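Local structure of sialidase B (Streptococcus pneumoniae serotype 4, 4XJW) at residues A93-G101 with Y604-G612. The protein removes terminal sialic acids from oligosaccharides, glycoproteins and glycolipids by cleaving alpha-2,3, alpha-2,6 and alpha-2,8 linkages, acting as an intramolecular trans-sialidase. The protein carries 1 engineered substitution. Sequence-based numbering, arbitrary orientation.
Sequences ASLWGKHKG and YGIDLPSYG. Engineered in segment 604-612: Gly605 (natural residue Asp).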
ATOM      1  N   ALA A  93      -8.506 -10.798  -1.259  1.00  9.24           N
ATOM      2  CA  ALA A  93      -8.811  -9.402  -0.921  1.00  8.19           C
ATOM      3  C   ALA A  93      -9.470  -8.655  -2.068  1.00 10.45           C
ATOM      4  O   ALA A  93      -9.000  -7.595  -2.468  1.00 10.32           O
ATOM      5  CB  ALA A  93      -7.541  -8.671  -0.463  1.00 10.92           C
ATOM      6  N   SER A  94     -10.553  -9.210  -2.597  1.00  9.14           N
ATOM      7  CA  SER A  94     -11.251  -8.588  -3.727  1.00  9.29           C
ATOM      8  C   SER A  94     -12.594  -7.931  -3.381  1.00 11.28           C
ATOM      9  O   SER A  94     -13.175  -7.249  -4.229  1.00 12.23           O
ATOM     10  CB  SER A  94     -11.435  -9.613  -4.849  1.00  9.55           C
ATOM     11  OG  SER A  94     -10.186 -10.009  -5.379  1.00  9.98           O
ATOM     12  N   LEU A  95     -13.088  -8.137  -2.158  1.00 11.08           N
ATOM     13  CA  LEU A  95     -14.474  -7.787  -1.813  1.00 10.81           C
ATOM     14  C   LEU A  95     -14.591  -6.821  -0.645  1.00 10.26           C
ATOM     15  O   LEU A  95     -13.689  -6.705   0.180  1.00 11.29           O
ATOM     16  CB  LEU A  95     -15.247  -9.055  -1.414  1.00 10.86           C
ATOM     17  CG  LEU A  95     -15.426 -10.124  -2.482  1.00 12.59           C
ATOM     18  CD1 LEU A  95     -16.095 -11.362  -1.891  1.00 13.28           C
ATOM     19  CD2 LEU A  95     -16.253  -9.599  -3.625  1.00 16.69           C
ATOM     20  N   TRP A  96     -15.728  -6.134  -0.579  1.00 11.83           N
ATOM     21  CA  TRP A  96     -16.133  -5.417   0.622  1.00 10.12           C
ATOM     22  C   TRP A  96     -17.256  -6.170   1.316  1.00  9.93           C
ATOM     23  O   TRP A  96     -18.016  -6.907   0.670  1.00 13.22           O
ATOM     24  CB  TRP A  96     -16.611  -4.017   0.248  1.00  8.66           C
ATOM     25  CG  TRP A  96     -15.501  -3.003   0.266  1.00 11.68           C
ATOM     26  CD1 TRP A  96     -14.576  -2.778  -0.722  1.00  9.37           C
ATOM     27  CD2 TRP A  96     -15.185  -2.091   1.331  1.00 11.74           C
ATOM     28  NE1 TRP A  96     -13.710  -1.768  -0.332  1.00 10.16           N
ATOM     29  CE2 TRP A  96     -14.062  -1.337   0.923  1.00 10.27           C
ATOM     30  CE3 TRP A  96     -15.732  -1.850   2.597  1.00 12.13           C
ATOM     31  CZ2 TRP A  96     -13.481  -0.355   1.737  1.00 12.05           C
ATOM     32  CZ3 TRP A  96     -15.164  -0.869   3.396  1.00 10.39           C
ATOM     33  CH2 TRP A  96     -14.048  -0.135   2.962  1.00  9.85           C
ATOM     34  N   GLY A  97     -17.369  -5.988   2.627  1.00 11.93           N
ATOM     35  CA  GLY A  97     -18.404  -6.655   3.404  1.00 14.98           C
ATOM     36  C   GLY A  97     -19.443  -5.679   3.929  1.00 12.79           C
ATOM     37  O   GLY A  97     -20.629  -5.751   3.562  1.00 12.75           O
ATOM     38  N   LYS A  98     -18.986  -4.749   4.772  1.00 11.58           N
ATOM     39  CA  LYS A  98     -19.848  -3.739   5.390  1.00 13.54           C
ATOM     40  C   LYS A  98     -19.172  -2.374   5.386  1.00 12.95           C
ATOM     41  O   LYS A  98     -17.946  -2.277   5.363  1.00 13.52           O
ATOM     42  CB  LYS A  98     -20.166  -4.103   6.847  1.00 14.65           C
ATOM     43  CG  LYS A  98     -21.093  -5.294   7.031  1.00 22.39           C
ATOM     44  CD  LYS A  98     -21.451  -5.520   8.504  1.00 29.86           C
ATOM     45  CE  LYS A  98     -22.578  -4.592   8.963  1.00 35.71           C
ATOM     46  NZ  LYS A  98     -22.659  -4.503  10.450  1.00 39.41           N
ATOM     47  N   HIS A  99     -19.990  -1.323   5.437  1.00 14.14           N
ATOM     48  CA  HIS A  99     -19.516   0.056   5.485  1.00 14.00           C
ATOM     49  C   HIS A  99     -20.613   0.863   6.167  1.00 14.54           C
ATOM     50  O   HIS A  99     -21.782   0.749   5.794  1.00 15.49           O
ATOM     51  CB  HIS A  99     -19.251   0.560   4.061  1.00 13.32           C
ATOM     52  CG  HIS A  99     -18.800   1.988   3.979  1.00 15.61           C
ATOM     53  ND1 HIS A  99     -17.609   2.431   4.512  1.00 12.14           N
ATOM     54  CD2 HIS A  99     -19.368   3.060   3.381  1.00 15.07           C
ATOM     55  CE1 HIS A  99     -17.476   3.725   4.272  1.00 15.75           C
ATOM     56  NE2 HIS A  99     -18.529   4.129   3.585  1.00 16.74           N
ATOM     57  N   LYS A 100     -20.237   1.629   7.191  1.00 14.54           N
ATOM     58  CA  LYS A 100     -21.177   2.483   7.925  1.00 18.11           C
ATOM     59  C   LYS A 100     -22.423   1.737   8.402  1.00 18.49           C
ATOM     60  O   LYS A 100     -23.546   2.253   8.313  1.00 20.44           O
ATOM     61  CB  LYS A 100     -21.571   3.691   7.085  1.00 19.16           C
ATOM     62  CG  LYS A 100     -20.422   4.648   6.822  1.00 17.31           C
ATOM     63  CD  LYS A 100     -20.860   5.778   5.909  1.00 15.85           C
ATOM     64  CE  LYS A 100     -19.723   6.751   5.693  1.00 19.94           C
ATOM     65  NZ  LYS A 100     -20.142   7.920   4.864  1.00 24.21           N
ATOM     66  N   GLY A 101     -22.211   0.518   8.886  1.00 20.04           N
ATOM     67  CA  GLY A 101     -23.276  -0.288   9.461  1.00 25.25           C
ATOM     68  C   GLY A 101     -24.224  -0.949   8.475  1.00 29.56           C
ATOM     69  O   GLY A 101     -25.284  -1.437   8.873  1.00 31.21           O
ATOM     70  N   TYR A 604     -14.928   1.506  15.847  1.00 15.12           N
ATOM     71  CA  TYR A 604     -15.663   1.372  14.590  1.00 14.30           C
ATOM     72  C   TYR A 604     -14.981   0.369  13.673  1.00 13.92           C
ATOM     73  O   TYR A 604     -13.813   0.524  13.341  1.00 13.69           O
ATOM     74  CB  TYR A 604     -15.755   2.714  13.865  1.00 16.10           C
ATOM     75  CG  TYR A 604     -16.295   2.585  12.454  1.00 16.98           C
ATOM     76  CD1 TYR A 604     -17.657   2.404  12.220  1.00 15.25           C
ATOM     77  CD2 TYR A 604     -15.443   2.640  11.355  1.00 11.89           C
ATOM     78  CE1 TYR A 604     -18.151   2.270  10.930  1.00 14.80           C
ATOM     79  CE2 TYR A 604     -15.924   2.514  10.073  1.00 13.58           C
ATOM     80  CZ  TYR A 604     -17.280   2.328   9.863  1.00 14.84           C
ATOM     81  OH  TYR A 604     -17.751   2.203   8.574  1.00 16.57           O
ATOM     82  N   GLY A 605     -15.715  -0.650  13.254  1.00 13.94           N
ATOM     83  CA  GLY A 605     -15.165  -1.637  12.327  1.00 14.71           C
ATOM     84  C   GLY A 605     -15.218  -1.118  10.891  1.00 13.07           C
ATOM     85  O   GLY A 605     -16.293  -0.856  10.356  1.00 14.77           O
ATOM     86  N   ILE A 606     -14.053  -0.979  10.267  1.00 11.15           N
ATOM     87  CA  ILE A 606     -13.961  -0.500   8.882  1.00 12.63           C
ATOM     88  C   ILE A 606     -14.662  -1.469   7.915  1.00 10.70           C
ATOM     89  O   ILE A 606     -15.331  -1.063   6.964  1.00 12.47           O
ATOM     90  CB  ILE A 606     -12.483  -0.321   8.485  1.00 13.85           C
ATOM     91  CG1 ILE A 606     -11.838   0.807   9.294  1.00 17.71           C
ATOM     92  CG2 ILE A 606     -12.353  -0.037   6.986  1.00 12.38           C
ATOM     93  CD1 ILE A 606     -12.073   2.171   8.689  1.00 17.07           C
ATOM     94  N   ASP A 607     -14.497  -2.763   8.170  1.00 10.94           N
ATOM     95  CA  ASP A 607     -15.158  -3.812   7.401  1.00 12.87           C
ATOM     96  C   ASP A 607     -15.075  -5.062   8.281  1.00 14.63           C
ATOM     97  O   ASP A 607     -14.682  -4.967   9.448  1.00 15.61           O
ATOM     98  CB  ASP A 607     -14.466  -4.009   6.043  1.00 11.83           C
ATOM     99  CG  ASP A 607     -15.335  -4.745   5.024  1.00 11.00           C
ATOM    100  OD1 ASP A 607     -16.371  -5.333   5.405  1.00 12.84           O
ATOM    101  OD2 ASP A 607     -14.976  -4.744   3.820  1.00 10.82           O
ATOM    102  N   LEU A 608     -15.426  -6.225   7.729  1.00 13.69           N
ATOM    103  CA  LEU A 608     -15.538  -7.472   8.499  1.00 12.99           C
ATOM    104  C   LEU A 608     -14.247  -7.802   9.222  1.00 12.92           C
ATOM    105  O   LEU A 608     -13.161  -7.499   8.726  1.00 13.74           O
ATOM    106  CB  LEU A 608     -15.904  -8.633   7.569  1.00 11.69           C
ATOM    107  CG  LEU A 608     -17.091  -8.434   6.633  1.00 15.45           C
ATOM    108  CD1 LEU A 608     -17.481  -9.723   5.920  1.00 16.05           C
ATOM    109  CD2 LEU A 608     -18.274  -7.835   7.387  1.00 18.10           C
ATOM    110  N   PRO A 609     -14.350  -8.437  10.400  1.00 13.82           N
ATOM    111  CA  PRO A 609     -13.159  -8.841  11.150  1.00 14.55           C
ATOM    112  C   PRO A 609     -12.199  -9.706  10.324  1.00 13.20           C
ATOM    113  O   PRO A 609     -10.987  -9.689  10.566  1.00 16.53           O
ATOM    114  CB  PRO A 609     -13.745  -9.652  12.313  1.00 17.47           C
ATOM    115  CG  PRO A 609     -15.076  -9.027  12.555  1.00 16.85           C
ATOM    116  CD  PRO A 609     -15.587  -8.600  11.184  1.00 17.36           C
ATOM    117  N   SER A 610     -12.730 -10.452   9.356  1.00 14.17           N
ATOM    118  CA  SER A 610     -11.898 -11.348   8.555  1.00 13.11           C
ATOM    119  C   SER A 610     -11.330 -10.706   7.283  1.00 12.50           C
ATOM    120  O   SER A 610     -10.524 -11.321   6.586  1.00 12.04           O
ATOM    121  CB  SER A 610     -12.693 -12.593   8.175  1.00 12.82           C
ATOM    122  OG  SER A 610     -13.814 -12.232   7.395  1.00 15.05           O
ATOM    123  N   TYR A 611     -11.757  -9.486   6.972  1.00 11.66           N
ATOM    124  CA  TYR A 611     -11.266  -8.813   5.771  1.00 11.95           C
ATOM    125  C   TYR A 611     -10.009  -7.992   6.079  1.00 10.17           C
ATOM    126  O   TYR A 611      -9.845  -7.471   7.193  1.00  9.95           O
ATOM    127  CB  TYR A 611     -12.361  -7.958   5.143  1.00 10.57           C
ATOM    128  CG  TYR A 611     -13.380  -8.733   4.329  1.00  9.78           C
ATOM    129  CD1 TYR A 611     -13.469 -10.118   4.404  1.00 11.36           C
ATOM    130  CD2 TYR A 611     -14.240  -8.072   3.456  1.00 11.29           C
ATOM    131  CE1 TYR A 611     -14.396 -10.821   3.646  1.00 13.03           C
ATOM    132  CE2 TYR A 611     -15.175  -8.765   2.693  1.00  9.81           C
ATOM    133  CZ  TYR A 611     -15.246 -10.152   2.798  1.00  9.67           C
ATOM    134  OH  TYR A 611     -16.155 -10.869   2.052  1.00 11.22           O
ATOM    135  N   GLY A 612      -9.110  -7.911   5.099  1.00  9.32           N
ATOM    136  CA  GLY A 612      -7.781  -7.352   5.295  1.00 10.77           C
ATOM    137  C   GLY A 612      -7.724  -5.876   5.645  1.00  8.54           C
ATOM    138  O   GLY A 612      -8.491  -5.051   5.136  1.00 10.58           O
TER
HETATM  139  O   HOH W   1     -18.360  -9.677   1.108  1.00 14.02           O
HETATM  140  O   HOH W   2     -16.034   1.642   6.617  1.00 13.70           O
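With CG swung opposite its own backbone nitrogen (chi1 -162°), Asp607 lays a carboxylate against the successive amides of Gly97 and Lys98, while Tyr604, turned the same way (chi1 170°), carries its hydroxyl to Lys100. Asp607 OD2 accepts a hydrogen bond from Gly97 N (2.9 Å) on its syn lone pair, and Asp607 OD1 one from Lys98 N (2.8 Å) from above the carboxylate plane. Leu608 N, from the aspartate's own segment, reaches Asp607 OD1 from the opposite face at 2.7 Å; together the three amides hold the rotation of the carboxylate. OD2 also forms a salt bridge with Lys632, a residue in cation-pi contact with Trp96. Here the N-terminal concanavalin-like lectin domain docks, through the loop and short strand before strand 102-113, on the catalytic beta-propeller, where strand 597-605 leaves its four-stranded blade. Beyond that strand Tyr611 sets the edge of its ring against Trp96 C, with Tyr611 CE2 3.6 Å from Leu95 O, and one water links its OH to Trp96 O. Leu608 CD1 rests on a face of this ring, and Leu608 CD2 meets Lys98 CG at 3.8 Å. At the other end Lys100 N donates to Tyr604 OH over 2.9 Å, and a second water joins that hydroxyl to His99 ND1 and Ile606 O.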